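Local structure of possible prolidase (Bifidobacterium longum NCC2705, 2P9B) at residues G156-A161 / L386-E391; G128-R133 / V423-H428; G72-H77 / A380-I385. The protein probably hydrolyses carbon-nitrogen bonds, as a putative prolidase of the amidohydrolase family, although its substrate is not established. All blocks are in the same frame, centred on the assembly; numbering follows the deposited sequence.

Contact 1. Residues G156-A161 / L386-E391; sequences GPRILA and LGVDAE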
loop_
_atom_site.group_PDB
_atom_site.type_symbol
_atom_site.label_atom_id
_atom_site.label_comp_id
_atom_site.label_asym_id
_atom_site.label_seq_id
_atom_site.Cartn_x
_atom_site.Cartn_y
_atom_site.Cartn_z
ATOM N N GLY A 156 -15.728 -4.571 -1.359
ATOM C CA GLY A 156 -14.292 -4.661 -1.491
ATOM C C GLY A 156 -13.602 -3.365 -1.139
ATOM O O GLY A 156 -14.257 -2.357 -0.872
ATOM N N PRO A 157 -12.265 -3.363 -1.134
ATOM C CA PRO A 157 -11.493 -2.163 -0.809
ATOM C C PRO A 157 -11.478 -1.177 -1.968
ATOM O O PRO A 157 -11.834 -1.519 -3.100
ATOM C CB PRO A 157 -10.106 -2.724 -0.531
ATOM C CG PRO A 157 -10.014 -3.846 -1.547
ATOM C CD PRO A 157 -11.375 -4.508 -1.406
ATOM N N ARG A 158 -11.074 0.052 -1.672
ATOM C CA ARG A 158 -10.947 1.085 -2.691
ATOM C C ARG A 158 -9.679 0.662 -3.428
ATOM O O ARG A 158 -8.648 0.431 -2.796
ATOM C CB ARG A 158 -10.755 2.447 -2.019
ATOM C CG ARG A 158 -10.489 3.591 -2.975
ATOM C CD ARG A 158 -10.369 4.915 -2.227
ATOM N NE ARG A 158 -11.614 5.287 -1.549
ATOM C CZ ARG A 158 -11.886 5.029 -0.273
ATOM N NH1 ARG A 158 -11.003 4.396 0.489
ATOM N NH2 ARG A 158 -13.044 5.416 0.246
ATOM N N ILE A 159 -9.752 0.555 -4.753
ATOM C CA ILE A 159 -8.609 0.095 -5.530
ATOM C C ILE A 159 -8.036 1.033 -6.586
ATOM O O ILE A 159 -8.773 1.623 -7.379
ATOM C CB ILE A 159 -8.952 -1.235 -6.278
ATOM C CG1 ILE A 159 -9.350 -2.322 -5.280
ATOM C CG2 ILE A 159 -7.757 -1.694 -7.118
ATOM C CD1 ILE A 159 -9.821 -3.616 -5.956
ATOM N N LEU A 160 -6.714 1.189 -6.564
ATOM C CA LEU A 160 -6.025 1.948 -7.600
ATOM C C LEU A 160 -5.405 0.811 -8.404
ATOM O O LEU A 160 -4.481 0.148 -7.936
ATOM C CB LEU A 160 -4.931 2.846 -7.031
ATOM C CG LEU A 160 -5.373 4.238 -6.582
ATOM C CD1 LEU A 160 -6.173 4.148 -5.292
ATOM C CD2 LEU A 160 -4.137 5.101 -6.392
ATOM N N ALA A 161 -5.940 0.574 -9.598
ATOM C CA ALA A 161 -5.470 -0.506 -10.464
ATOM C C ALA A 161 -4.452 -0.015 -11.483
ATOM O O ALA A 161 -4.682 0.967 -12.177
ATOM C CB ALA A 161 -6.660 -1.144 -11.186
ATOM N N LEU A 386 -1.185 8.163 -2.328
ATOM C CA LEU A 386 -2.055 7.598 -3.361
ATOM C C LEU A 386 -3.056 8.596 -3.931
ATOM O O LEU A 386 -3.845 8.255 -4.823
ATOM C CB LEU A 386 -2.804 6.381 -2.815
ATOM C CG LEU A 386 -1.927 5.214 -2.356
ATOM C CD1 LEU A 386 -2.811 4.040 -1.970
ATOM C CD2 LEU A 386 -0.980 4.808 -3.469
ATOM N N GLY A 387 -3.023 9.822 -3.416
ATOM C CA GLY A 387 -3.920 10.859 -3.899
ATOM C C GLY A 387 -5.379 10.723 -3.497
ATOM O O GLY A 387 -6.271 11.233 -4.184
ATOM N N VAL A 388 -5.639 10.051 -2.381
ATOM C CA VAL A 388 -7.011 9.868 -1.926
ATOM C C VAL A 388 -7.251 10.444 -0.527
ATOM O O VAL A 388 -8.247 10.124 0.117
ATOM C CB VAL A 388 -7.391 8.368 -1.921
ATOM C CG1 VAL A 388 -7.395 7.831 -3.352
ATOM C CG2 VAL A 388 -6.399 7.581 -1.069
ATOM N N ASP A 389 -6.351 11.312 -0.078
ATOM C CA ASP A 389 -6.462 11.904 1.249
ATOM C C ASP A 389 -7.711 12.751 1.456
ATOM O O ASP A 389 -8.125 12.981 2.586
ATOM C CB ASP A 389 -5.219 12.740 1.563
ATOM C CG ASP A 389 -4.919 13.762 0.494
ATOM O OD1 ASP A 389 -4.633 13.361 -0.657
ATOM O OD2 ASP A 389 -4.970 14.971 0.805
ATOM N N ALA A 390 -8.311 13.216 0.370
ATOM C CA ALA A 390 -9.513 14.025 0.495
ATOM C C ALA A 390 -10.695 13.155 0.907
ATOM O O ALA A 390 -11.637 13.632 1.540
ATOM C CB ALA A 390 -9.814 14.728 -0.825
ATOM N N GLU A 391 -10.641 11.871 0.568
ATOM C CA GLU A 391 -11.748 10.983 0.894
ATOM C C GLU A 391 -11.479 9.905 1.937
ATOM O O GLU A 391 -12.418 9.317 2.468
ATOM C CB GLU A 391 -12.269 10.328 -0.387
ATOM C CG GLU A 391 -11.325 9.318 -1.001
ATOM C CD GLU A 391 -11.796 8.839 -2.362
ATOM O OE1 GLU A 391 -13.000 8.531 -2.502
ATOM O OE2 GLU A 391 -10.961 8.769 -3.288
HETATM O O HOH W 1 -14.814 7.482 -1.129
#

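Contact 2. Residues G128-R133 / V423-H428; sequences GVTTIR and VIAAGH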
loop_
_atom_site.group_PDB
_atom_site.type_symbol
_atom_site.label_atom_id
_atom_site.label_comp_id
_atom_site.label_asym_id
_atom_site.label_seq_id
_atom_site.Cartn_x
_atom_site.Cartn_y
_atom_site.Cartn_z
ATOM N N GLY A 128 -8.208 -5.786 7.257
ATOM C CA GLY A 128 -8.298 -4.402 7.696
ATOM C C GLY A 128 -7.778 -3.327 6.750
ATOM O O GLY A 128 -7.686 -2.159 7.136
ATOM N N VAL A 129 -7.453 -3.709 5.517
ATOM C CA VAL A 129 -6.940 -2.782 4.504
ATOM C C VAL A 129 -8.095 -2.283 3.631
ATOM O O VAL A 129 -8.661 -3.042 2.847
ATOM C CB VAL A 129 -5.905 -3.484 3.616
ATOM C CG1 VAL A 129 -5.282 -2.490 2.656
ATOM C CG2 VAL A 129 -4.842 -4.127 4.487
ATOM N N THR A 130 -8.429 -1.000 3.757
ATOM C CA THR A 130 -9.548 -0.428 3.024
ATOM C C THR A 130 -9.220 0.257 1.700
ATOM O O THR A 130 -10.123 0.603 0.942
ATOM C CB THR A 130 -10.330 0.536 3.930
ATOM O OG1 THR A 130 -9.419 1.438 4.567
ATOM C CG2 THR A 130 -11.076 -0.243 5.002
ATOM N N THR A 131 -7.935 0.454 1.425
ATOM C CA THR A 131 -7.506 1.046 0.170
ATOM C C THR A 131 -6.225 0.332 -0.227
ATOM O O THR A 131 -5.363 0.090 0.617
ATOM C CB THR A 131 -7.197 2.559 0.296
ATOM O OG1 THR A 131 -8.366 3.259 0.735
ATOM C CG2 THR A 131 -6.764 3.129 -1.057
ATOM N N ILE A 132 -6.117 -0.021 -1.501
ATOM C CA ILE A 132 -4.928 -0.691 -1.999
ATOM C C ILE A 132 -4.584 -0.156 -3.372
ATOM O O ILE A 132 -5.437 0.409 -4.061
ATOM C CB ILE A 132 -5.120 -2.241 -2.149
ATOM C CG1 ILE A 132 -6.193 -2.554 -3.202
ATOM C CG2 ILE A 132 -5.478 -2.853 -0.814
ATOM C CD1 ILE A 132 -6.342 -4.049 -3.499
ATOM N N ARG A 133 -3.319 -0.305 -3.748
ATOM C CA ARG A 133 -2.875 0.067 -5.080
ATOM C C ARG A 133 -2.197 -1.181 -5.604
ATOM O O ARG A 133 -1.330 -1.734 -4.935
ATOM C CB ARG A 133 -1.846 1.200 -5.077
ATOM C CG ARG A 133 -1.228 1.397 -6.474
ATOM C CD ARG A 133 -0.242 2.552 -6.540
ATOM N NE ARG A 133 0.871 2.371 -5.611
ATOM C CZ ARG A 133 2.000 3.070 -5.653
ATOM N NH1 ARG A 133 2.177 3.995 -6.586
ATOM N NH2 ARG A 133 2.950 2.854 -4.749
ATOM N N VAL A 423 -14.054 -4.717 10.324
ATOM C CA VAL A 423 -13.566 -3.816 9.287
ATOM C C VAL A 423 -14.783 -3.205 8.602
ATOM O O VAL A 423 -15.746 -3.903 8.305
ATOM C CB VAL A 423 -12.745 -4.563 8.225
ATOM C CG1 VAL A 423 -12.151 -3.565 7.226
ATOM C CG2 VAL A 423 -11.649 -5.359 8.896
ATOM N N ILE A 424 -14.741 -1.902 8.368
ATOM C CA ILE A 424 -15.842 -1.217 7.709
ATOM C C ILE A 424 -15.237 -0.506 6.510
ATOM O O ILE A 424 -14.277 0.251 6.654
ATOM C CB ILE A 424 -16.508 -0.196 8.664
ATOM C CG1 ILE A 424 -17.004 -0.931 9.910
ATOM C CG2 ILE A 424 -17.653 0.525 7.954
ATOM C CD1 ILE A 424 -17.640 -0.049 10.956
ATOM N N ALA A 425 -15.784 -0.773 5.327
ATOM C CA ALA A 425 -15.282 -0.164 4.100
ATOM C C ALA A 425 -16.325 0.782 3.527
ATOM O O ALA A 425 -17.415 0.360 3.153
ATOM C CB ALA A 425 -14.945 -1.249 3.079
ATOM N N ALA A 426 -15.982 2.063 3.456
ATOM C CA ALA A 426 -16.907 3.064 2.935
ATOM C C ALA A 426 -18.300 2.901 3.546
ATOM O O ALA A 426 -19.312 2.963 2.845
ATOM C CB ALA A 426 -16.981 2.968 1.420
ATOM N N GLY A 427 -18.344 2.682 4.857
ATOM C CA GLY A 427 -19.623 2.537 5.537
ATOM C C GLY A 427 -20.221 1.143 5.504
ATOM O O GLY A 427 -21.241 0.892 6.141
ATOM N N HIS A 428 -19.583 0.235 4.770
ATOM C CA HIS A 428 -20.059 -1.142 4.646
ATOM C C HIS A 428 -19.334 -2.078 5.601
ATOM O O HIS A 428 -18.170 -2.407 5.379
ATOM C CB HIS A 428 -19.827 -1.660 3.224
ATOM C CG HIS A 428 -20.628 -0.961 2.172
ATOM N ND1 HIS A 428 -21.972 -1.198 1.980
ATOM C CD2 HIS A 428 -20.267 -0.064 1.223
ATOM C CE1 HIS A 428 -22.403 -0.482 0.957
ATOM N NE2 HIS A 428 -21.388 0.214 0.479
#

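Contact 3. Residues G72-H77 / A380-I385; sequences GLINAH and AVNASI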
loop_
_atom_site.group_PDB
_atom_site.type_symbol
_atom_site.label_atom_id
_atom_site.label_comp_id
_atom_site.label_asym_id
_atom_site.label_seq_id
_atom_site.Cartn_x
_atom_site.Cartn_y
_atom_site.Cartn_z
ATOM N N GLY A 72 -8.822 2.841 8.343
ATOM C CA GLY A 72 -8.483 1.562 7.742
ATOM C C GLY A 72 -7.047 1.588 7.253
ATOM O O GLY A 72 -6.531 2.648 6.879
ATOM N N LEU A 73 -6.379 0.436 7.264
ATOM C CA LEU A 73 -5.003 0.396 6.772
ATOM C C LEU A 73 -5.023 0.553 5.259
ATOM O O LEU A 73 -6.026 0.285 4.613
ATOM C CB LEU A 73 -4.325 -0.933 7.136
ATOM C CG LEU A 73 -4.041 -1.190 8.622
ATOM C CD1 LEU A 73 -3.453 -2.583 8.806
ATOM C CD2 LEU A 73 -3.066 -0.125 9.139
ATOM N N ILE A 74 -3.907 1.012 4.705
ATOM C CA ILE A 74 -3.777 1.183 3.263
ATOM C C ILE A 74 -2.493 0.484 2.852
ATOM O O ILE A 74 -1.475 0.616 3.531
ATOM C CB ILE A 74 -3.690 2.691 2.888
ATOM C CG1 ILE A 74 -4.987 3.391 3.308
ATOM C CG2 ILE A 74 -3.444 2.852 1.387
ATOM C CD1 ILE A 74 -5.029 4.881 3.007
ATOM N N ASN A 75 -2.541 -0.279 1.761
ATOM C CA ASN A 75 -1.347 -0.967 1.273
ATOM C C ASN A 75 -1.058 -0.407 -0.114
ATOM O O ASN A 75 -1.821 -0.624 -1.049
ATOM C CB ASN A 75 -1.571 -2.480 1.194
ATOM C CG ASN A 75 -0.276 -3.239 0.947
ATOM O OD1 ASN A 75 0.578 -2.787 0.188
ATOM N ND2 ASN A 75 -0.128 -4.393 1.590
ATOM N N ALA A 76 0.044 0.326 -0.246
ATOM C CA ALA A 76 0.384 0.958 -1.521
ATOM C C ALA A 76 1.072 0.082 -2.555
ATOM O O ALA A 76 1.432 0.561 -3.632
ATOM C CB ALA A 76 1.232 2.202 -1.263
ATOM N N HIS A 77 1.260 -1.195 -2.250
ATOM C CA HIS A 77 1.926 -2.068 -3.207
ATOM C C HIS A 77 1.416 -3.499 -3.087
ATOM O O HIS A 77 1.881 -4.263 -2.248
ATOM C CB HIS A 77 3.441 -2.011 -2.983
ATOM C CG HIS A 77 4.238 -2.663 -4.068
ATOM N ND1 HIS A 77 5.555 -2.343 -4.320
ATOM C CD2 HIS A 77 3.904 -3.619 -4.967
ATOM C CE1 HIS A 77 5.996 -3.072 -5.329
ATOM N NE2 HIS A 77 5.016 -3.854 -5.740
ATOM N N ALA A 380 -2.704 8.065 7.019
ATOM C CA ALA A 380 -2.663 9.417 6.479
ATOM C C ALA A 380 -1.629 9.615 5.372
ATOM O O ALA A 380 -1.955 10.152 4.315
ATOM C CB ALA A 380 -2.414 10.414 7.608
ATOM N N VAL A 381 -0.387 9.190 5.606
ATOM C CA VAL A 381 0.644 9.375 4.592
ATOM C C VAL A 381 0.337 8.571 3.329
ATOM O O VAL A 381 0.409 9.112 2.229
ATOM C CB VAL A 381 2.060 9.002 5.112
ATOM C CG1 VAL A 381 3.094 9.301 4.035
ATOM C CG2 VAL A 381 2.380 9.787 6.385
ATOM N N ASN A 382 -0.011 7.295 3.484
ATOM C CA ASN A 382 -0.359 6.451 2.335
ATOM C C ASN A 382 -1.502 7.106 1.544
ATOM O O ASN A 382 -1.493 7.107 0.315
ATOM C CB ASN A 382 -0.811 5.051 2.799
ATOM C CG ASN A 382 0.272 3.973 2.635
ATOM O OD1 ASN A 382 0.058 2.805 3.003
ATOM N ND2 ASN A 382 1.416 4.346 2.082
ATOM N N ALA A 383 -2.486 7.658 2.253
ATOM C CA ALA A 383 -3.622 8.302 1.598
ATOM C C ALA A 383 -3.149 9.465 0.734
ATOM O O ALA A 383 -3.580 9.609 -0.409
ATOM C CB ALA A 383 -4.634 8.789 2.639
ATOM N N SER A 384 -2.260 10.294 1.277
ATOM C CA SER A 384 -1.743 11.430 0.519
ATOM C C SER A 384 -0.931 10.934 -0.671
ATOM O O SER A 384 -1.068 11.431 -1.785
ATOM C CB SER A 384 -0.857 12.318 1.402
ATOM O OG SER A 384 -1.613 12.930 2.430
ATOM N N ILE A 385 -0.089 9.939 -0.431
ATOM C CA ILE A 385 0.742 9.396 -1.491
ATOM C C ILE A 385 -0.101 8.865 -2.647
ATOM O O ILE A 385 0.215 9.111 -3.807
ATOM C CB ILE A 385 1.654 8.271 -0.956
ATOM C CG1 ILE A 385 2.663 8.862 0.033
ATOM C CG2 ILE A 385 2.367 7.577 -2.107
ATOM C CD1 ILE A 385 3.517 7.829 0.732
#

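Contact 1. Residues G156-A161 / L386-E391
Leu160 packs against Leu386 and Val388 at the buried end of this contact, while Arg158 meets Glu391 at its more open end. The Leu160 branches divide the work: CD2 lies 3.5 Å from Leu386 O and touches Leu386 CB, and CD1 approaches Val388 CG1 at 4.3 Å. Branched aliphatic chains suit this buried place, each Leu160 branch finding its own neighbour; Ile242, Asn200 and Arg133 also touch Leu160. The strand 158-160 belongs to the parallel part of the barrel sheet expected of an amidohydrolase, and 386-391 is the loop leaving helix 371-385; Gly387, with positive phi, ends that helix in a Schellman motif. Toward solvent the packing gives way to charge. Arg158 CG is anti to the backbone N (chi1 175°), and the chain bends at chi3. The Arg158 and Glu391 side chains run past each other in opposite directions, with guanidinium and carboxylate planes 48° apart. Glu391 CG lies over one guanidinium face, and the salt bridge from Arg158 NE to Glu391 OE1 is long, 3.7 Å. A water accepts from Arg158 NH2 at 3.0 Å and also lies near Glu391 OE1, a second link that is doubtfully short. Arg158 NH1 turns elsewhere, to Thr131 OG1 and the Asp402 carboxylate.

Contact 2. Residues G128-R133 / V423-H428
Gly128 and Thr130 pack against Val423 and the backbone beyond it, a buried contact between the start of a barrel strand and strand 422-425, which belongs to the same branched sheet by way of strand 403-406. The family is expected to adopt a TIM-barrel-like fold, in which strand 129-134 pairs in parallel with its neighbours 68-78 and 158-160. The short axes run 7.6 Å apart at 41°, too far for direct pairing, and the gap is bridged by Val423, Thr130 and the glycine backbone. Gly128 follows helix 113-126 in a Schellman motif with phi 102°, a conformation in which a CB would press on the preceding carbonyl. Beta-branched Val423 spreads both methyls over it, CG2 3.7 Å and CG1 4.0 Å from Gly128 CA. Leu125 of that helix adds an apolar neighbour to Thr130, Val423 and Ala425, while Asp402 also touches Thr130. Ala425 CB lies 4.4 Å from Thr130 CG2. A type I' turn follows, closed by His428 N to Ala425 O at 2.7 Å; Gly427 suits it with phi 85°. Thr130 sends its methyl, not its hydroxyl, across: CG2 is anti to the carbonyl carbon and lies 3.6 Å from Ile424 O and 4.1 Å from Val423 CG1.

Contact 3. Residues G72-H77 / A380-I385
A barrel strand and the C-terminal part of helix 371-385 meet here, in the beta/alpha architecture expected of the amidohydrolase family: residues 73-75 of strand 68-78 lie against helical residues 380-385, their short axes 8.2 Å apart and crossing at 45°. Ile74 carries the apolar part. Its CG2 methyl, anti to the backbone N, rests 3.7 Å from Asn382 CB, while CD1 extends to Ala383 CB at 3.9 Å. The beta-branched isoleucine suits a strand and offers two arms to the helix, and the small Ala383 gives CD1 room to approach also its backbone N, at 3.8 Å. Asn382 points toward the strand and slides past Ile74 in the opposite direction; its terminal amide lies near the Ile74 carbonyl but is probably turned over in the model. Asn75, on the other side of the strand, makes an Asx turn: His77 N donates to Asn75 OD1 at 3.0 Å with an N-H...O angle of 163°, bracing the corner that leads to His77. The Asn75 ND2 is held by Thr356 and Thr344. His77, His79 and Asp345 could form a metal site, as in many amidohydrolases; their donor atoms face one vacant point. Strand 129-134 flanks the contact, touching Ile74 through Thr131 and Asn75 through Val129; Ile292 of strand 290-292 meets Ala76, and Leu386, next in the chain, lies on Ile74.

All three contacts reach one curled sheet, in which strand 129-134 lies between strands 68-78 and 158-160. Contacts 1 and 2, whose centres are about 9 Å apart, are joined by a hydrogen bond from Arg158 N to Thr130 O at 2.8 Å. Contacts 2 and 3, about 11 Å apart, meet where Thr130 N bonds to Leu73 O and where Arg133 NE bonds to Ala76 O at 2.7 Å. The centres of contacts 1 and 3 are nearest, about 8 Å: Val388 N probably bonds to Ala383 O, and Leu386 CD1 packs on Ile74 CG2 at 3.6 Å. Of the three, contact 3 contains His77, part of the possible vacant metal site.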